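Local coordinates for intimin adherence protein (Escherichia coli O157:H7, PDB 3NCX), which mediates bacterial adhesion to host cells, probably by binding the translocated receptor Tir through a region that ends in a C-type lectin-like domain, at residues Thr122-Ile127 with Ile146-Lys151; Tyr96-Asp101 with Tyr165-Gln170. The protein carries 1 engineered substitution. All coordinates share one frame; numbering follows the deposited sequence.

Contact 1. Residues Thr122-Ile127 with Ile146-Lys151; sequences TVLSDI and ITAWIK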
loop_
_atom_site.group_PDB
_atom_site.type_symbol
_atom_site.label_atom_id
_atom_site.label_comp_id
_atom_site.label_asym_id
_atom_site.label_seq_id
_atom_site.Cartn_x
_atom_site.Cartn_y
_atom_site.Cartn_z
ATOM N N THR A 122 3.711 -8.632 13.557
ATOM C CA THR A 122 3.004 -7.363 13.659
ATOM C C THR A 122 3.358 -6.441 12.495
ATOM O O THR A 122 2.504 -5.709 11.990
ATOM C CB THR A 122 3.304 -6.660 14.994
ATOM O OG1 THR A 122 2.835 -7.472 16.078
ATOM C CG2 THR A 122 2.615 -5.311 15.055
ATOM N N VAL A 123 4.615 -6.478 12.069
ATOM C CA VAL A 123 5.045 -5.672 10.934
ATOM C C VAL A 123 4.132 -5.927 9.739
ATOM O O VAL A 123 3.809 -5.012 8.983
ATOM C CB VAL A 123 6.500 -5.975 10.541
ATOM C CG1 VAL A 123 6.921 -5.110 9.364
ATOM C CG2 VAL A 123 7.425 -5.751 11.726
ATOM N N LEU A 124 3.704 -7.177 9.590
ATOM C CA LEU A 124 2.858 -7.574 8.469
ATOM C C LEU A 124 1.369 -7.450 8.783
ATOM O O LEU A 124 0.590 -6.983 7.951
ATOM C CB LEU A 124 3.183 -9.006 8.039
ATOM C CG LEU A 124 4.579 -9.244 7.459
ATOM C CD1 LEU A 124 4.852 -10.733 7.307
ATOM C CD2 LEU A 124 4.731 -8.530 6.125
ATOM N N SER A 125 0.975 -7.872 9.979
ATOM C CA SER A 125 -0.428 -7.828 10.376
ATOM C C SER A 125 -0.922 -6.391 10.507
ATOM O O SER A 125 -2.096 -6.108 10.271
ATOM C CB SER A 125 -0.647 -8.585 11.689
ATOM O OG SER A 125 0.095 -8.002 12.746
ATOM N N ASP A 126 -0.021 -5.488 10.883
ATOM C CA ASP A 126 -0.357 -4.074 10.992
ATOM C C ASP A 126 -0.739 -3.504 9.636
ATOM O O ASP A 126 -1.567 -2.598 9.540
ATOM C CB ASP A 126 0.809 -3.281 11.584
ATOM C CG ASP A 126 0.795 -3.269 13.098
ATOM O OD1 ASP A 126 0.082 -4.103 13.693
ATOM O OD2 ASP A 126 1.499 -2.428 13.693
ATOM N N ILE A 127 -0.129 -4.039 8.585
ATOM C CA ILE A 127 -0.433 -3.594 7.235
ATOM C C ILE A 127 -1.816 -4.064 6.797
ATOM O O ILE A 127 -2.528 -3.355 6.084
ATOM C CB ILE A 127 0.644 -4.047 6.238
ATOM C CG1 ILE A 127 1.870 -3.144 6.374
ATOM C CG2 ILE A 127 0.114 -4.010 4.815
ATOM C CD1 ILE A 127 2.932 -3.393 5.343
ATOM N N ILE A 146 -1.052 -15.006 -0.029
ATOM C CA ILE A 146 0.293 -14.448 -0.044
ATOM C C ILE A 146 0.992 -14.722 1.283
ATOM O O ILE A 146 0.988 -13.882 2.186
ATOM C CB ILE A 146 0.291 -12.929 -0.315
ATOM C CG1 ILE A 146 -0.455 -12.612 -1.611
ATOM C CG2 ILE A 146 1.716 -12.401 -0.389
ATOM C CD1 ILE A 146 -0.462 -11.142 -1.958
ATOM N N THR A 147 1.583 -15.907 1.398
ATOM C CA THR A 147 2.329 -16.276 2.593
ATOM C C THR A 147 3.679 -15.566 2.590
ATOM O O THR A 147 4.408 -15.606 1.597
ATOM C CB THR A 147 2.546 -17.804 2.680
ATOM O OG1 THR A 147 1.278 -18.470 2.729
ATOM C CG2 THR A 147 3.340 -18.159 3.923
ATOM N N ALA A 148 4.005 -14.915 3.701
ATOM C CA ALA A 148 5.239 -14.142 3.795
ATOM C C ALA A 148 6.153 -14.640 4.912
ATOM O O ALA A 148 5.689 -14.989 5.997
ATOM C CB ALA A 148 4.920 -12.666 3.990
ATOM N N TRP A 149 7.455 -14.670 4.642
ATOM C CA TRP A 149 8.432 -15.054 5.655
ATOM C C TRP A 149 8.505 -14.013 6.764
ATOM O O TRP A 149 8.416 -12.814 6.510
ATOM C CB TRP A 149 9.827 -15.219 5.040
ATOM C CG TRP A 149 10.018 -16.467 4.229
ATOM C CD1 TRP A 149 10.220 -16.545 2.879
ATOM C CD2 TRP A 149 10.038 -17.814 4.715
ATOM N NE1 TRP A 149 10.362 -17.856 2.497
ATOM C CE2 TRP A 149 10.254 -18.656 3.604
ATOM C CE3 TRP A 149 9.893 -18.390 5.981
ATOM C CZ2 TRP A 149 10.325 -20.045 3.721
ATOM C CZ3 TRP A 149 9.966 -19.768 6.095
ATOM C CH2 TRP A 149 10.180 -20.580 4.971
ATOM N N ILE A 150 8.661 -14.478 7.999
ATOM C CA ILE A 150 8.997 -13.599 9.112
ATOM C C ILE A 150 10.451 -13.874 9.475
ATOM O O ILE A 150 10.905 -15.013 9.376
ATOM C CB ILE A 150 8.094 -13.842 10.346
ATOM C CG1 ILE A 150 6.736 -13.158 10.176
ATOM C CG2 ILE A 150 8.753 -13.306 11.607
ATOM C CD1 ILE A 150 5.863 -13.763 9.112
ATOM N N LYS A 151 11.186 -12.839 9.871
ATOM C CA LYS A 151 12.576 -13.023 10.272
ATOM C C LYS A 151 12.668 -14.023 11.420
ATOM O O LYS A 151 12.104 -13.804 12.493
ATOM C CB LYS A 151 13.216 -11.695 10.669
ATOM C CG LYS A 151 14.678 -11.819 11.069
ATOM C CD LYS A 151 15.321 -10.457 11.270
ATOM C CE LYS A 151 16.765 -10.596 11.719
ATOM N NZ LYS A 151 17.570 -11.401 10.759
#

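Contact 2. Residues Tyr96-Asp101 with Tyr165-Gln170; sequences YMIKVD and YNLITQ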
loop_
_atom_site.group_PDB
_atom_site.type_symbol
_atom_site.label_atom_id
_atom_site.label_comp_id
_atom_site.label_asym_id
_atom_site.label_seq_id
_atom_site.Cartn_x
_atom_site.Cartn_y
_atom_site.Cartn_z
ATOM N N TYR A 96 7.649 2.764 7.019
ATOM C CA TYR A 96 8.143 1.662 6.200
ATOM C C TYR A 96 7.108 1.234 5.166
ATOM O O TYR A 96 5.912 1.480 5.328
ATOM C CB TYR A 96 8.560 0.466 7.065
ATOM C CG TYR A 96 7.418 -0.271 7.732
ATOM C CD1 TYR A 96 6.619 -1.155 7.015
ATOM C CD2 TYR A 96 7.157 -0.105 9.087
ATOM C CE1 TYR A 96 5.579 -1.838 7.626
ATOM C CE2 TYR A 96 6.122 -0.785 9.705
ATOM C CZ TYR A 96 5.338 -1.650 8.971
ATOM O OH TYR A 96 4.307 -2.327 9.585
ATOM N N MET A 97 7.578 0.598 4.098
ATOM C CA MET A 97 6.692 0.083 3.065
ATOM C C MET A 97 7.025 -1.370 2.760
ATOM O O MET A 97 8.195 -1.751 2.712
ATOM C CB MET A 97 6.796 0.924 1.793
ATOM C CG MET A 97 5.862 0.474 0.687
ATOM S SD MET A 97 6.238 1.251 -0.891
ATOM C CE MET A 97 7.903 0.653 -1.171
ATOM N N ILE A 98 5.991 -2.178 2.553
ATOM C CA ILE A 98 6.170 -3.603 2.296
ATOM C C ILE A 98 6.175 -3.919 0.801
ATOM O O ILE A 98 5.286 -3.496 0.060
ATOM C CB ILE A 98 5.089 -4.440 3.016
ATOM C CG1 ILE A 98 5.695 -5.162 4.221
ATOM C CG2 ILE A 98 4.450 -5.441 2.073
ATOM C CD1 ILE A 98 6.267 -4.232 5.261
ATOM N N LYS A 99 7.195 -4.653 0.366
ATOM C CA LYS A 99 7.301 -5.078 -1.024
ATOM C C LYS A 99 7.143 -6.588 -1.121
ATOM O O LYS A 99 7.565 -7.324 -0.232
ATOM C CB LYS A 99 8.650 -4.675 -1.621
ATOM C CG LYS A 99 8.872 -3.181 -1.763
ATOM C CD LYS A 99 10.175 -2.901 -2.499
ATOM C CE LYS A 99 10.470 -1.411 -2.564
ATOM N NZ LYS A 99 11.748 -1.125 -3.279
ATOM N N VAL A 100 6.539 -7.046 -2.209
ATOM C CA VAL A 100 6.364 -8.473 -2.424
ATOM C C VAL A 100 7.152 -8.925 -3.648
ATOM O O VAL A 100 6.777 -8.629 -4.783
ATOM C CB VAL A 100 4.880 -8.842 -2.606
ATOM C CG1 VAL A 100 4.715 -10.351 -2.671
ATOM C CG2 VAL A 100 4.048 -8.263 -1.474
ATOM N N ASP A 101 8.252 -9.631 -3.408
ATOM C CA ASP A 101 9.048 -10.194 -4.488
ATOM C C ASP A 101 8.590 -11.614 -4.794
ATOM O O ASP A 101 7.496 -12.018 -4.403
ATOM C CB ASP A 101 10.537 -10.165 -4.137
ATOM C CG ASP A 101 11.152 -8.787 -4.326
ATOM O OD1 ASP A 101 10.944 -7.913 -3.459
ATOM O OD2 ASP A 101 11.848 -8.580 -5.344
ATOM N N TYR A 165 3.295 -15.345 7.870
ATOM C CA TYR A 165 2.022 -14.643 7.969
ATOM C C TYR A 165 1.477 -14.351 6.574
ATOM O O TYR A 165 2.214 -13.913 5.690
ATOM C CB TYR A 165 2.182 -13.342 8.759
ATOM C CG TYR A 165 0.906 -12.536 8.869
ATOM C CD1 TYR A 165 -0.080 -12.886 9.781
ATOM C CD2 TYR A 165 0.690 -11.423 8.066
ATOM C CE1 TYR A 165 -1.249 -12.155 9.888
ATOM C CE2 TYR A 165 -0.475 -10.684 8.166
ATOM C CZ TYR A 165 -1.442 -11.056 9.080
ATOM O OH TYR A 165 -2.606 -10.327 9.187
ATOM N N ASN A 166 0.187 -14.598 6.378
ATOM C CA ASN A 166 -0.436 -14.409 5.073
ATOM C C ASN A 166 -1.105 -13.040 4.946
ATOM O O ASN A 166 -1.991 -12.698 5.730
ATOM C CB ASN A 166 -1.442 -15.527 4.806
ATOM C CG ASN A 166 -1.868 -15.599 3.354
ATOM O OD1 ASN A 166 -2.109 -14.577 2.710
ATOM N ND2 ASN A 166 -1.959 -16.813 2.829
ATOM N N LEU A 167 -0.680 -12.267 3.951
ATOM C CA LEU A 167 -1.154 -10.895 3.777
ATOM C C LEU A 167 -2.585 -10.806 3.249
ATOM O O LEU A 167 -3.132 -9.712 3.105
ATOM C CB LEU A 167 -0.205 -10.119 2.862
ATOM C CG LEU A 167 1.195 -9.880 3.428
ATOM C CD1 LEU A 167 2.109 -9.271 2.377
ATOM C CD2 LEU A 167 1.123 -8.992 4.661
ATOM N N ILE A 168 -3.186 -11.954 2.959
ATOM C CA ILE A 168 -4.576 -11.995 2.520
ATOM C C ILE A 168 -5.463 -12.679 3.550
ATOM O O ILE A 168 -6.565 -12.213 3.840
ATOM C CB ILE A 168 -4.733 -12.736 1.182
ATOM C CG1 ILE A 168 -4.082 -11.945 0.048
ATOM C CG2 ILE A 168 -6.203 -12.973 0.877
ATOM C CD1 ILE A 168 -4.173 -12.637 -1.295
ATOM N N THR A 169 -4.974 -13.782 4.106
ATOM C CA THR A 169 -5.782 -14.621 4.984
ATOM C C THR A 169 -5.522 -14.384 6.472
ATOM O O THR A 169 -6.235 -14.919 7.321
ATOM C CB THR A 169 -5.566 -16.115 4.675
ATOM O OG1 THR A 169 -4.228 -16.486 5.026
ATOM C CG2 THR A 169 -5.794 -16.393 3.196
ATOM N N GLN A 170 -4.507 -13.581 6.782
ATOM C CA GLN A 170 -4.125 -13.308 8.170
ATOM C C GLN A 170 -3.620 -14.569 8.866
ATOM O O GLN A 170 -3.364 -14.561 10.070
ATOM C CB GLN A 170 -5.300 -12.732 8.966
ATOM C CG GLN A 170 -5.980 -11.529 8.338
ATOM C CD GLN A 170 -7.176 -11.061 9.147
ATOM O OE1 GLN A 170 -7.034 -10.627 10.289
ATOM N NE2 GLN A 170 -8.363 -11.155 8.558
#

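Contact 1. Residues Thr122-Ile127 with Ile146-Lys151
Leu124 touches the outer end of the Trp149-Ile150 peptide obliquely: its methyl CD1 lies 4.2 Å from O of Trp149, well out of the peptide plane and beyond the oxygen. The indole of Trp149 takes no part in this meeting. Its CB leaves the strand on the side turned from the helix, the ring packs edge-to-face with Tyr106, and NE1 at its edge donates to the carbonyl oxygen of Ala104.

The same leucine methyl makes the two closest contacts. CD1 of Leu124 is 3.8 Å from CB of Ala148 and 3.7 Å from CD1 of Ile150, so a single branch of one residue bridges two neighbours that flank Trp149 in sequence. Torsions account for this reach: the leucine is extended at its second bond (chi2 170°), carrying CD1 outward from the helix while CD2 lies further from the strand. Ile150 arrives differently. Its CB sets off alongside the helix, neither toward it nor away, but CG1 stands beside its backbone N and chi2 of 69° folds the terminal methyl back to the leucine. The two side chains thus run past one another in opposite senses.

The backbones remain apart, with CA of Leu124 and CA of Ala148 at 8.4 Å, a gap bridged mainly by the leucine, since alanine offers only CB. Val186 of strand 184-188 touches both Leu124 and Ala148, and Tyr165 also packs on the leucine. With 105 Å² buried in total and all four touching residues buried, the evidence implies mainly apolar packing of helix 121-131 on strand 147-149 and on Ile150 just after it. Methyl groups make the close contacts, while the backbones of Thr147 and Ile150 bond elsewhere, to Tyr184 and Ser163.

Contact 2. Residues Tyr96-Asp101 with Tyr165-Gln170
Leu167 reaches Ile98 and Val100 because its side chain is drawn out at the second torsion (chi2 172°), with CD1 continuing the line away from its backbone. On the strand, Val100 turns CG1 anti to its backbone N (chi1 -174°), which leaves CG2 beside that nitrogen and facing the leucine. CD1 of Leu167 is then 4.4 Å from CG2 of Val100 and 4.5 Å from CG2 of Ile98. CG2 of Ile98 and CG2 of Val100 are themselves 4.5 Å apart, so the three methyls form a nearly equilateral triangle, with the leucine tip set over the gap between alternate residues of one strand face.

These distances describe a light apolar touch: 69 Å² is buried, and CA of Val100 stands 10.0 Å from CA of Leu167. Lys99, between the two strand partners, points to the other side and makes a salt bridge with Glu189.

The turn carrying Leu167 is shaped by Asn166. Its OD1 accepts from N of Ile168 at 2.8 Å with an N-H...O angle of 160°, which defines an Asx turn, and weakly from N of Thr169. A further donor, the backbone N of Ile146, also reaches OD1, while ND2 bonds to OG of Ser145; the buried amide is therefore held at both ends.

In the fold, strand 97-103 is the middle of a three-stranded sheet, between 32-33 and 184-188. Ile127 of helix 121-131 packs on Ile98, and Leu167 follows directly on strand 161-166, the central member of a second sheet.

How the contacts relate
Contacts 1 and 2 are neighbours, with centres about 5 Å apart, and contact 1 is nested in sequence within the loop that contact 2 closes. Two polar links join them: OH of Tyr96 probably bonds to O of Val123 at 2.8 Å, and N of Ala148 probably bonds to O of Tyr165 at 2.9 Å, the latter pairing strands 147-149 and 161-166 in one antiparallel sheet. Apolar groups complete the connection, since Leu124 meets Ile98 of contact 2 as well as its partners in contact 1. Helix 121-131 thus packs against residues of both sheets, and together the contacts describe part of the interior of the C-type lectin-like domain.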